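Local coordinates for mevalonate kinase (Staphylococcus aureus, PDB 2X7I), which probably catalyses the ATP-dependent phosphorylation of mevalonate to 5-phosphomevalonate in isoprenoid synthesis, as a GHMP-family kinase, at residues G13-I18 / V32-G37; D173-V178 / T301-L306; V214-D219 / A230-E235. One frame throughout, in Å; residues are numbered along the deposited sequence.

Contact 1: G13-I18 / V32-G37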
ATOM      1  N   GLY A  13       3.339  -2.482  -3.114  1.00 47.87           N
ATOM      2  CA  GLY A  13       2.280  -1.606  -2.626  1.00 47.27           C
ATOM      3  C   GLY A  13       2.881  -0.384  -1.946  1.00 47.09           C
ATOM      4  O   GLY A  13       4.047  -0.055  -2.165  1.00 47.71           O
ATOM      5  N   LYS A  14       2.092   0.277  -1.103  1.00 46.80           N
ATOM      6  CA  LYS A  14       2.610   1.352  -0.250  1.00 46.88           C
ATOM      7  C   LYS A  14       1.825   1.451   1.058  1.00 46.65           C
ATOM      8  O   LYS A  14       0.679   1.012   1.135  1.00 46.43           O
ATOM      9  CB  LYS A  14       2.608   2.681  -1.010  1.00 46.18           C
ATOM     10  CG  LYS A  14       1.558   3.686  -0.615  1.00 46.46           C
ATOM     11  CD  LYS A  14       0.130   3.255  -0.921  1.00 46.87           C
ATOM     12  CE  LYS A  14      -0.825   3.953   0.041  1.00 46.18           C
ATOM     13  NZ  LYS A  14      -2.255   3.775  -0.281  1.00 46.38           N
ATOM     14  N   ILE A  15       2.447   2.025   2.081  1.00 46.77           N
ATOM     15  CA  ILE A  15       1.756   2.293   3.343  1.00 46.71           C
ATOM     16  C   ILE A  15       1.886   3.758   3.709  1.00 46.04           C
ATOM     17  O   ILE A  15       2.952   4.347   3.573  1.00 45.49           O
ATOM     18  CB  ILE A  15       2.297   1.423   4.509  1.00 48.00           C
ATOM     19  CG1 ILE A  15       2.225  -0.060   4.133  1.00 48.86           C
ATOM     20  CG2 ILE A  15       1.510   1.705   5.800  1.00 48.13           C
ATOM     21  CD1 ILE A  15       1.869  -0.992   5.276  1.00 50.64           C
ATOM     22  N   ILE A  16       0.775   4.348   4.143  1.00 46.27           N
ATOM     23  CA  ILE A  16       0.792   5.657   4.766  1.00 46.13           C
ATOM     24  C   ILE A  16       1.074   5.377   6.231  1.00 47.11           C
ATOM     25  O   ILE A  16       0.192   4.927   6.962  1.00 47.59           O
ATOM     26  CB  ILE A  16      -0.560   6.398   4.614  1.00 46.02           C
ATOM     27  CG1 ILE A  16      -0.961   6.555   3.137  1.00 44.80           C
ATOM     28  CG2 ILE A  16      -0.492   7.761   5.273  1.00 46.12           C
ATOM     29  CD1 ILE A  16       0.049   7.311   2.284  1.00 43.63           C
ATOM     30  N   LEU A  17       2.320   5.590   6.648  1.00 47.60           N
ATOM     31  CA  LEU A  17       2.711   5.360   8.035  1.00 48.53           C
ATOM     32  C   LEU A  17       1.924   6.264   8.974  1.00 48.72           C
ATOM     33  O   LEU A  17       1.419   5.815  10.004  1.00 49.18           O
ATOM     34  CB  LEU A  17       4.199   5.628   8.218  1.00 48.87           C
ATOM     35  CG  LEU A  17       5.173   4.588   7.661  1.00 49.76           C
ATOM     36  CD1 LEU A  17       6.583   5.003   8.054  1.00 50.24           C
ATOM     37  CD2 LEU A  17       4.875   3.189   8.164  1.00 49.36           C
ATOM     38  N   ILE A  18       1.841   7.543   8.606  1.00 48.30           N
ATOM     39  CA  ILE A  18       1.097   8.548   9.358  1.00 48.68           C
ATOM     40  C   ILE A  18       0.457   9.452   8.327  1.00 48.00           C
ATOM     41  O   ILE A  18       1.104   9.829   7.346  1.00 47.00           O
ATOM     42  CB  ILE A  18       2.005   9.420  10.231  1.00 49.23           C
ATOM     43  CG1 ILE A  18       2.967   8.578  11.053  1.00 51.90           C
ATOM     44  CG2 ILE A  18       1.188  10.298  11.170  1.00 49.24           C
ATOM     45  CD1 ILE A  18       4.253   9.322  11.392  1.00 54.26           C
ATOM     46  N   VAL A  32       5.504   5.212   2.431  1.00 45.16           N
ATOM     47  CA  VAL A  32       6.715   4.451   2.130  1.00 46.01           C
ATOM     48  C   VAL A  32       6.342   3.232   1.303  1.00 46.28           C
ATOM     49  O   VAL A  32       5.202   2.762   1.388  1.00 46.41           O
ATOM     50  CB  VAL A  32       7.452   3.957   3.417  1.00 46.42           C
ATOM     51  CG1 VAL A  32       7.888   5.125   4.264  1.00 46.46           C
ATOM     52  CG2 VAL A  32       6.572   2.993   4.217  1.00 46.31           C
ATOM     53  N   PRO A  33       7.299   2.699   0.523  1.00 47.19           N
ATOM     54  CA  PRO A  33       7.049   1.472  -0.222  1.00 47.79           C
ATOM     55  C   PRO A  33       6.678   0.324   0.706  1.00 48.44           C
ATOM     56  O   PRO A  33       7.226   0.224   1.793  1.00 48.99           O
ATOM     57  CB  PRO A  33       8.396   1.182  -0.903  1.00 48.79           C
ATOM     58  CG  PRO A  33       9.141   2.439  -0.876  1.00 48.49           C
ATOM     59  CD  PRO A  33       8.676   3.189   0.322  1.00 48.17           C
ATOM     60  N   PHE A  34       5.741  -0.515   0.280  1.00 48.36           N
ATOM     61  CA  PHE A  34       5.366  -1.711   1.033  1.00 49.12           C
ATOM     62  C   PHE A  34       5.904  -2.921   0.269  1.00 50.09           C
ATOM     63  O   PHE A  34       5.215  -3.520  -0.550  1.00 49.51           O
ATOM     64  CB  PHE A  34       3.842  -1.751   1.195  1.00 48.28           C
ATOM     65  CG  PHE A  34       3.312  -2.953   1.946  1.00 49.05           C
ATOM     66  CD1 PHE A  34       3.947  -3.441   3.067  1.00 50.66           C
ATOM     67  CD2 PHE A  34       2.131  -3.566   1.534  1.00 49.31           C
ATOM     68  CE1 PHE A  34       3.438  -4.524   3.755  1.00 51.89           C
ATOM     69  CE2 PHE A  34       1.613  -4.642   2.222  1.00 50.72           C
ATOM     70  CZ  PHE A  34       2.271  -5.125   3.335  1.00 51.54           C
ATOM     71  N   ASN A  35       7.153  -3.261   0.554  1.00 51.85           N
ATOM     72  CA  ASN A  35       7.889  -4.292  -0.190  1.00 53.71           C
ATOM     73  C   ASN A  35       7.343  -5.703  -0.009  1.00 54.73           C
ATOM     74  O   ASN A  35       7.631  -6.576  -0.820  1.00 55.71           O
ATOM     75  CB  ASN A  35       9.366  -4.283   0.201  1.00 54.95           C
ATOM     76  CG  ASN A  35      10.041  -2.961  -0.098  1.00 55.56           C
ATOM     77  OD1 ASN A  35      10.041  -2.494  -1.239  1.00 56.82           O
ATOM     78  ND2 ASN A  35      10.632  -2.351   0.923  1.00 56.19           N
ATOM     79  N   ALA A  36       6.585  -5.931   1.059  1.00 54.93           N
ATOM     80  CA  ALA A  36       5.969  -7.233   1.297  1.00 56.46           C
ATOM     81  C   ALA A  36       4.790  -7.496   0.340  1.00 56.20           C
ATOM     82  O   ALA A  36       4.450  -8.648   0.064  1.00 56.75           O
ATOM     83  CB  ALA A  36       5.514  -7.345   2.748  1.00 56.63           C
ATOM     84  N   GLY A  37       4.179  -6.430  -0.161  1.00 55.60           N
ATOM     85  CA  GLY A  37       3.053  -6.543  -1.095  1.00 55.74           C
ATOM     86  C   GLY A  37       3.563  -6.532  -2.520  1.00 56.35           C
ATOM     87  O   GLY A  37       4.350  -5.669  -2.884  1.00 56.77           O
TER
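Val32 O takes two neighbouring contacts from strand 13-16: Ile15 N donates to it at 2.9 Å, nearly along the C=O axis, and Lys14 CA lies 3.4 Å from the same oxygen, a bent, secondary C-H...O contact. The return bond, Val32 N to Ile15 O, completes an antiparallel hydrogen-bonded pair. Phe34 N reaches Gly13 O at 3.0 Å with a nearly straight N-H (170°), although the donor stands well above the carbonyl plane. Beyond this the pairing frays: Gly13 N makes weak bonds to Phe34 O and Gly37 O, where the chain bends through the type I turn 34-37. The strands belong to the mixed sheet of the N-terminal half of the GHMP kinase fold, and their short segments cross at 132°. On the face carrying Ile15, Val32 and Phe34, CG of Phe34 is anti to its backbone N (chi1 179°). Its ring lies between Ile15 CD1, 4.1 Å from the centroid in a CH-pi contact, and Gly37 N, 3.8 Å above the opposite face. Leu17 CD1 meets Val32 CG1 at 4.0 Å. The end of Lys14 leads away; NZ forms a salt bridge with Asp147 and a hydrogen bond with Gly100 O, near a citrate probably from the crystallisation liquor.

Contact 2: D173-V178 / T301-L306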
ATOM      1  N   ASP A 173      16.324   0.593  11.527  1.00 62.41           N
ATOM      2  CA  ASP A 173      16.758  -0.675  12.093  1.00 64.14           C
ATOM      3  C   ASP A 173      15.608  -1.301  12.892  1.00 63.07           C
ATOM      4  O   ASP A 173      15.545  -1.197  14.123  1.00 63.74           O
ATOM      5  CB  ASP A 173      17.997  -0.443  12.972  1.00 66.58           C
ATOM      6  CG  ASP A 173      18.561  -1.723  13.563  1.00 69.91           C
ATOM      7  OD1 ASP A 173      19.388  -1.610  14.499  1.00 74.81           O
ATOM      8  OD2 ASP A 173      18.197  -2.829  13.107  1.00 70.59           O
ATOM      9  N   GLY A 174      14.698  -1.956  12.179  1.00 61.34           N
ATOM     10  CA  GLY A 174      13.542  -2.566  12.811  1.00 60.47           C
ATOM     11  C   GLY A 174      12.545  -3.152  11.834  1.00 58.99           C
ATOM     12  O   GLY A 174      12.777  -3.182  10.623  1.00 58.02           O
ATOM     13  N   TYR A 175      11.430  -3.628  12.384  1.00 58.40           N
ATOM     14  CA  TYR A 175      10.416  -4.330  11.620  1.00 57.47           C
ATOM     15  C   TYR A 175       9.051  -3.779  11.952  1.00 56.07           C
ATOM     16  O   TYR A 175       8.815  -3.259  13.050  1.00 56.18           O
ATOM     17  CB  TYR A 175      10.458  -5.827  11.935  1.00 59.49           C
ATOM     18  CG  TYR A 175      11.699  -6.512  11.408  1.00 61.44           C
ATOM     19  CD1 TYR A 175      12.939  -6.335  12.031  1.00 63.43           C
ATOM     20  CD2 TYR A 175      11.643  -7.313  10.273  1.00 61.59           C
ATOM     21  CE1 TYR A 175      14.085  -6.946  11.538  1.00 65.66           C
ATOM     22  CE2 TYR A 175      12.777  -7.934   9.781  1.00 64.52           C
ATOM     23  CZ  TYR A 175      13.996  -7.750  10.417  1.00 66.11           C
ATOM     24  OH  TYR A 175      15.121  -8.367   9.925  1.00 69.60           O
ATOM     25  N   MET A 176       8.154  -3.896  10.983  1.00 55.01           N
ATOM     26  CA  MET A 176       6.786  -3.444  11.131  1.00 53.79           C
ATOM     27  C   MET A 176       5.885  -4.589  10.709  1.00 53.97           C
ATOM     28  O   MET A 176       5.992  -5.082   9.581  1.00 53.81           O
ATOM     29  CB  MET A 176       6.540  -2.206  10.265  1.00 52.27           C
ATOM     30  CG  MET A 176       5.098  -1.715  10.269  1.00 51.85           C
ATOM     31  SD  MET A 176       4.873  -0.154   9.409  1.00 51.70           S
ATOM     32  CE  MET A 176       5.258  -0.585   7.710  1.00 47.81           C
ATOM     33  N   VAL A 177       5.030  -5.039  11.628  1.00 54.51           N
ATOM     34  CA  VAL A 177       3.982  -6.008  11.298  1.00 54.71           C
ATOM     35  C   VAL A 177       2.757  -5.248  10.812  1.00 52.94           C
ATOM     36  O   VAL A 177       2.269  -4.355  11.493  1.00 52.84           O
ATOM     37  CB  VAL A 177       3.584  -6.879  12.510  1.00 56.53           C
ATOM     38  CG1 VAL A 177       2.457  -7.835  12.136  1.00 56.38           C
ATOM     39  CG2 VAL A 177       4.784  -7.646  13.026  1.00 58.19           C
ATOM     40  N   VAL A 178       2.278  -5.604   9.628  1.00 52.11           N
ATOM     41  CA  VAL A 178       1.105  -4.994   9.033  1.00 50.81           C
ATOM     42  C   VAL A 178      -0.043  -5.978   9.173  1.00 51.95           C
ATOM     43  O   VAL A 178       0.056  -7.111   8.723  1.00 52.86           O
ATOM     44  CB  VAL A 178       1.364  -4.659   7.557  1.00 49.62           C
ATOM     45  CG1 VAL A 178       0.111  -4.110   6.888  1.00 47.84           C
ATOM     46  CG2 VAL A 178       2.524  -3.673   7.442  1.00 48.74           C
ATOM     47  N   THR A 301      -1.727 -10.966   7.549  1.00 56.62           N
ATOM     48  CA  THR A 301      -0.578 -10.240   8.081  1.00 55.29           C
ATOM     49  C   THR A 301       0.612 -10.221   7.126  1.00 54.81           C
ATOM     50  O   THR A 301       0.710 -11.050   6.237  1.00 56.10           O
ATOM     51  CB  THR A 301      -0.117 -10.815   9.442  1.00 56.44           C
ATOM     52  OG1 THR A 301       0.211 -12.202   9.292  1.00 58.33           O
ATOM     53  CG2 THR A 301      -1.220 -10.652  10.498  1.00 56.17           C
ATOM     54  N   TRP A 302       1.489  -9.237   7.309  1.00 53.75           N
ATOM     55  CA  TRP A 302       2.763  -9.150   6.580  1.00 53.97           C
ATOM     56  C   TRP A 302       3.864  -8.642   7.507  1.00 53.57           C
ATOM     57  O   TRP A 302       3.605  -7.861   8.424  1.00 52.69           O
ATOM     58  CB  TRP A 302       2.669  -8.172   5.402  1.00 53.11           C
ATOM     59  CG  TRP A 302       1.622  -8.460   4.366  1.00 52.80           C
ATOM     60  CD1 TRP A 302       1.798  -9.105   3.186  1.00 54.26           C
ATOM     61  CD2 TRP A 302       0.247  -8.064   4.405  1.00 52.16           C
ATOM     62  NE1 TRP A 302       0.614  -9.150   2.482  1.00 54.99           N
ATOM     63  CE2 TRP A 302      -0.355  -8.519   3.212  1.00 52.39           C
ATOM     64  CE3 TRP A 302      -0.537  -7.378   5.337  1.00 50.13           C
ATOM     65  CZ2 TRP A 302      -1.702  -8.309   2.926  1.00 52.85           C
ATOM     66  CZ3 TRP A 302      -1.873  -7.166   5.051  1.00 50.56           C
ATOM     67  CH2 TRP A 302      -2.445  -7.626   3.855  1.00 51.04           C
ATOM     68  N   ILE A 303       5.094  -9.067   7.251  1.00 54.72           N
ATOM     69  CA  ILE A 303       6.242  -8.549   7.963  1.00 54.89           C
ATOM     70  C   ILE A 303       7.061  -7.700   7.001  1.00 54.90           C
ATOM     71  O   ILE A 303       7.506  -8.183   5.962  1.00 56.08           O
ATOM     72  CB  ILE A 303       7.112  -9.676   8.562  1.00 56.95           C
ATOM     73  CG1 ILE A 303       6.345 -10.414   9.665  1.00 57.28           C
ATOM     74  CG2 ILE A 303       8.405  -9.100   9.125  1.00 56.73           C
ATOM     75  CD1 ILE A 303       7.045 -11.658  10.182  1.00 59.19           C
ATOM     76  N   GLU A 304       7.232  -6.429   7.355  1.00 54.31           N
ATOM     77  CA  GLU A 304       8.018  -5.492   6.571  1.00 54.77           C
ATOM     78  C   GLU A 304       9.342  -5.209   7.282  1.00 55.99           C
ATOM     79  O   GLU A 304       9.351  -4.702   8.409  1.00 55.45           O
ATOM     80  CB  GLU A 304       7.229  -4.192   6.397  1.00 53.31           C
ATOM     81  CG  GLU A 304       7.875  -3.147   5.472  1.00 54.01           C
ATOM     82  CD  GLU A 304       7.790  -3.503   3.994  1.00 55.52           C
ATOM     83  OE1 GLU A 304       7.004  -4.406   3.625  1.00 56.54           O
ATOM     84  OE2 GLU A 304       8.510  -2.862   3.197  1.00 56.63           O
ATOM     85  N   ASN A 305      10.450  -5.544   6.627  1.00 58.07           N
ATOM     86  CA  ASN A 305      11.775  -5.098   7.067  1.00 59.81           C
ATOM     87  C   ASN A 305      11.909  -3.627   6.714  1.00 59.38           C
ATOM     88  O   ASN A 305      11.624  -3.241   5.583  1.00 59.44           O
ATOM     89  CB  ASN A 305      12.878  -5.900   6.378  1.00 62.06           C
ATOM     90  CG  ASN A 305      14.266  -5.648   6.976  1.00 64.09           C
ATOM     91  OD1 ASN A 305      14.516  -4.632   7.637  1.00 63.60           O
ATOM     92  ND2 ASN A 305      15.176  -6.580   6.731  1.00 65.15           N
ATOM     93  N   LEU A 306      12.334  -2.803   7.669  1.00 59.50           N
ATOM     94  CA  LEU A 306      12.388  -1.365   7.432  1.00 59.30           C
ATOM     95  C   LEU A 306      13.735  -0.894   6.884  1.00 61.74           C
ATOM     96  O   LEU A 306      13.993   0.306   6.807  1.00 61.97           O
ATOM     97  CB  LEU A 306      11.962  -0.587   8.678  1.00 58.15           C
ATOM     98  CG  LEU A 306      10.516  -0.820   9.141  1.00 55.86           C
ATOM     99  CD1 LEU A 306      10.195   0.071  10.336  1.00 53.95           C
ATOM    100  CD2 LEU A 306       9.498  -0.583   8.019  1.00 53.33           C
TER
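Thr301 CA lies 3.3 Å from Val178 O at the start of an antiparallel strand pair, 301-305 against 175-178, whose short axes run at 163°. Strand 300-305 is an outermost strand of the four-stranded sheet in the C-terminal half of this GHMP kinase. Trp302 exchanges two backbone bonds with Val178 and brings its indole edge to the same pairing: CE3 is 3.4 Å from Val178 O and 3.7 Å from Val178 CG1. Val178 O thus receives the Trp302 N-H, the Thr301 C-H and an aromatic edge together. Ile303 turns to the other face, which helix 283-295 covers, and sets CG2 against the ring edge of Tyr175 at CD2, 3.9 Å away. Glu304 pairs with Met176 through two backbone bonds. The bend at its chi2 (74°) swings CD off the extended course, and the carboxylate bonds to the backbone N atoms of Asn35 and Ala36. Asn305 lies against Tyr175 with amide and ring planes 24° apart; OD1 is over one face, offset toward the rim, and is also bonded to Gly307 N. At Leu306, past the strand, N donates to Gly174 O at 3.0 Å, CD2 touches Met176 CB, and CB sits 3.3 Å from that same Gly174 O.

Contact 3: V214-D219 / A230-E235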
ATOM      1  N   VAL A 214       3.505  14.152  11.805  1.00 49.88           N
ATOM      2  CA  VAL A 214       4.115  13.898  10.496  1.00 49.80           C
ATOM      3  C   VAL A 214       5.406  14.718  10.328  1.00 51.51           C
ATOM      4  O   VAL A 214       6.352  14.262   9.684  1.00 51.96           O
ATOM      5  CB  VAL A 214       3.137  14.217   9.323  1.00 49.81           C
ATOM      6  CG1 VAL A 214       3.858  14.177   7.980  1.00 50.14           C
ATOM      7  CG2 VAL A 214       1.958  13.254   9.324  1.00 48.46           C
ATOM      8  N   LEU A 215       5.443  15.916  10.909  1.00 52.99           N
ATOM      9  CA  LEU A 215       6.623  16.775  10.834  1.00 55.27           C
ATOM     10  C   LEU A 215       7.787  16.163  11.618  1.00 56.07           C
ATOM     11  O   LEU A 215       8.916  16.121  11.133  1.00 57.08           O
ATOM     12  CB  LEU A 215       6.311  18.185  11.348  1.00 56.81           C
ATOM     13  CG  LEU A 215       7.447  19.212  11.306  1.00 59.66           C
ATOM     14  CD1 LEU A 215       8.112  19.248   9.928  1.00 59.90           C
ATOM     15  CD2 LEU A 215       6.947  20.601  11.719  1.00 60.48           C
ATOM     16  N   ARG A 216       7.507  15.677  12.822  1.00 55.68           N
ATOM     17  CA  ARG A 216       8.525  14.978  13.600  1.00 56.56           C
ATOM     18  C   ARG A 216       8.947  13.656  12.946  1.00 54.83           C
ATOM     19  O   ARG A 216      10.101  13.262  13.043  1.00 56.08           O
ATOM     20  CB  ARG A 216       8.025  14.700  15.008  1.00 56.73           C
ATOM     21  CG  ARG A 216       7.752  15.946  15.838  1.00 60.94           C
ATOM     22  CD  ARG A 216       6.960  15.586  17.101  1.00 63.60           C
ATOM     23  NE  ARG A 216       7.547  14.448  17.829  1.00 64.64           N
ATOM     24  CZ  ARG A 216       6.989  13.875  18.897  1.00 66.03           C
ATOM     25  NH1 ARG A 216       5.834  14.328  19.383  1.00 66.91           N
ATOM     26  NH2 ARG A 216       7.594  12.850  19.493  1.00 66.44           N
ATOM     27  N   ALA A 217       8.006  12.973  12.302  1.00 52.48           N
ATOM     28  CA  ALA A 217       8.284  11.703  11.612  1.00 51.28           C
ATOM     29  C   ALA A 217       9.247  11.852  10.435  1.00 51.81           C
ATOM     30  O   ALA A 217      10.022  10.950  10.153  1.00 52.65           O
ATOM     31  CB  ALA A 217       6.986  11.079  11.137  1.00 49.52           C
ATOM     32  N   SER A 218       9.185  12.981   9.745  1.00 52.46           N
ATOM     33  CA  SER A 218      10.060  13.238   8.614  1.00 53.69           C
ATOM     34  C   SER A 218      11.512  13.298   9.056  1.00 55.56           C
ATOM     35  O   SER A 218      12.360  12.668   8.446  1.00 55.94           O
ATOM     36  CB  SER A 218       9.664  14.533   7.889  1.00 54.53           C
ATOM     37  OG  SER A 218       9.729  15.662   8.744  1.00 54.74           O
ATOM     38  N   ASP A 219      11.786  14.045  10.121  1.00 57.12           N
ATOM     39  CA  ASP A 219      13.144  14.134  10.672  1.00 60.24           C
ATOM     40  C   ASP A 219      13.606  12.797  11.255  1.00 59.42           C
ATOM     41  O   ASP A 219      14.717  12.340  10.986  1.00 60.89           O
ATOM     42  CB  ASP A 219      13.229  15.235  11.734  1.00 62.26           C
ATOM     43  CG  ASP A 219      13.360  16.621  11.126  1.00 66.11           C
ATOM     44  OD1 ASP A 219      12.358  17.376  11.151  1.00 67.58           O
ATOM     45  OD2 ASP A 219      14.463  16.944  10.617  1.00 69.68           O
ATOM     46  N   ALA A 230       8.730   4.844  17.062  1.00 51.82           N
ATOM     47  CA  ALA A 230       7.897   4.121  18.025  1.00 51.67           C
ATOM     48  C   ALA A 230       7.119   5.094  18.936  1.00 51.20           C
ATOM     49  O   ALA A 230       5.904   4.971  19.108  1.00 50.31           O
ATOM     50  CB  ALA A 230       8.762   3.175  18.862  1.00 53.20           C
ATOM     51  N   ASP A 231       7.825   6.068  19.498  1.00 52.03           N
ATOM     52  CA  ASP A 231       7.201   7.136  20.271  1.00 52.29           C
ATOM     53  C   ASP A 231       6.062   7.781  19.468  1.00 51.09           C
ATOM     54  O   ASP A 231       4.920   7.838  19.927  1.00 51.00           O
ATOM     55  CB  ASP A 231       8.261   8.167  20.663  1.00 53.68           C
ATOM     56  CG  ASP A 231       7.684   9.389  21.355  1.00 54.96           C
ATOM     57  OD1 ASP A 231       6.497   9.389  21.740  1.00 54.75           O
ATOM     58  OD2 ASP A 231       8.438  10.366  21.518  1.00 57.36           O
ATOM     59  N   ILE A 232       6.375   8.229  18.258  1.00 50.42           N
ATOM     60  CA  ILE A 232       5.399   8.882  17.380  1.00 49.27           C
ATOM     61  C   ILE A 232       4.185   7.995  17.083  1.00 48.25           C
ATOM     62  O   ILE A 232       3.057   8.473  17.122  1.00 47.64           O
ATOM     63  CB  ILE A 232       6.072   9.367  16.063  1.00 49.27           C
ATOM     64  CG1 ILE A 232       6.999  10.551  16.374  1.00 50.75           C
ATOM     65  CG2 ILE A 232       5.041   9.768  15.030  1.00 47.52           C
ATOM     66  CD1 ILE A 232       7.949  10.896  15.266  1.00 52.79           C
ATOM     67  N   PHE A 233       4.409   6.713  16.804  1.00 48.23           N
ATOM     68  CA  PHE A 233       3.292   5.770  16.599  1.00 48.16           C
ATOM     69  C   PHE A 233       2.371   5.757  17.823  1.00 48.76           C
ATOM     70  O   PHE A 233       1.158   5.847  17.690  1.00 48.48           O
ATOM     71  CB  PHE A 233       3.799   4.349  16.346  1.00 48.79           C
ATOM     72  CG  PHE A 233       4.002   3.997  14.885  1.00 49.18           C
ATOM     73  CD1 PHE A 233       4.463   4.935  13.965  1.00 49.52           C
ATOM     74  CD2 PHE A 233       3.759   2.707  14.444  1.00 50.31           C
ATOM     75  CE1 PHE A 233       4.655   4.593  12.632  1.00 49.05           C
ATOM     76  CE2 PHE A 233       3.943   2.359  13.112  1.00 50.75           C
ATOM     77  CZ  PHE A 233       4.398   3.312  12.208  1.00 50.98           C
ATOM     78  N   ASN A 234       2.962   5.643  19.014  1.00 49.66           N
ATOM     79  CA  ASN A 234       2.195   5.523  20.256  1.00 50.53           C
ATOM     80  C   ASN A 234       1.477   6.826  20.626  1.00 50.77           C
ATOM     81  O   ASN A 234       0.375   6.801  21.184  1.00 51.39           O
ATOM     82  CB  ASN A 234       3.101   5.056  21.401  1.00 51.81           C
ATOM     83  CG  ASN A 234       3.556   3.604  21.237  1.00 52.17           C
ATOM     84  OD1 ASN A 234       2.755   2.730  20.893  1.00 52.97           O
ATOM     85  ND2 ASN A 234       4.835   3.341  21.518  1.00 50.50           N
ATOM     86  N   GLU A 235       2.097   7.957  20.295  1.00 50.47           N
ATOM     87  CA  GLU A 235       1.455   9.265  20.450  1.00 51.13           C
ATOM     88  C   GLU A 235       0.267   9.429  19.515  1.00 50.43           C
ATOM     89  O   GLU A 235      -0.778   9.928  19.932  1.00 51.32           O
ATOM     90  CB  GLU A 235       2.459  10.411  20.248  1.00 51.38           C
ATOM     91  CG  GLU A 235       3.512  10.454  21.339  1.00 53.15           C
ATOM     92  CD  GLU A 235       4.176  11.812  21.513  1.00 56.30           C
ATOM     93  OE1 GLU A 235       3.465  12.849  21.500  1.00 59.27           O
ATOM     94  OE2 GLU A 235       5.412  11.841  21.707  1.00 55.42           O
TER
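Two successive antiparallel helices of the C-terminal half of the GHMP kinase fold, 203-222 and 226-243, make this helical hairpin; the short segments lie 10.2 Å apart at closest approach, with directions 164° apart. That separation suits a contact carried by few side chains, and the nearest CA pair, Ala217 and Ile232, is still 7.0 Å apart. Ile232 fills the gap on the buried side. Its CD1 reaches the backbone of the opposing helix, 3.6 Å from Ala217 N, and also touches Ala217 CB and Arg216 CB, while Ile18 packs against both Ala217 and Ile232 from the N-terminal half.

Arg216 spans the solvent side, sliding past Ile232 in the opposite direction. A bend at chi3 (49°) turns NE from the extended line, and the guanidinium has Ile232 CG1 over one face, 3.9 Å from NH2. Two acids meet its edge, both near its plane. NH2 hydrogen-bonds Glu235 OE2 within a salt bridge and forms a second salt bridge to Asp231 OD2, each at 3.3 Å; NH1 adds a weak hydrogen bond to Glu235 OE2. The carboxylate of Glu235 is turned steeply against the guanidinium, and NH2 meets OE2 from 53° out of the carboxylate plane.

All three charged residues also touch crystal neighbours, so their exact poses may owe something to the lattice. Asp231 OD1 and Glu235 OE2 lie 2.7 Å apart, and the guanidinium, with both acids at its edge, would be expected to offset part of any repulsion between them.

Contacts 1 and 2 are buried pairings of antiparallel strands, one in each half of the kinase, and backbone hydrogen bonds dominate both. Contact 3 is partly buried and joins helices through side chains, one of which packs on the opposing backbone, without backbone hydrogen bonds between them; an apolar residue lies inside and ion pairs outside. Residues 13-18 connect them: Ile15 CD1 packs on Val178 CG2 of contact 2 at 3.5 Å, whereas Ile18 CD1 lies 3.3 Å from Ala217 CB of contact 3. Contacts 1 and 2 also meet through polar atoms. Contacts 2 and 3 do not touch, although contact 3 is nested within the chain loop that contact 2 closes.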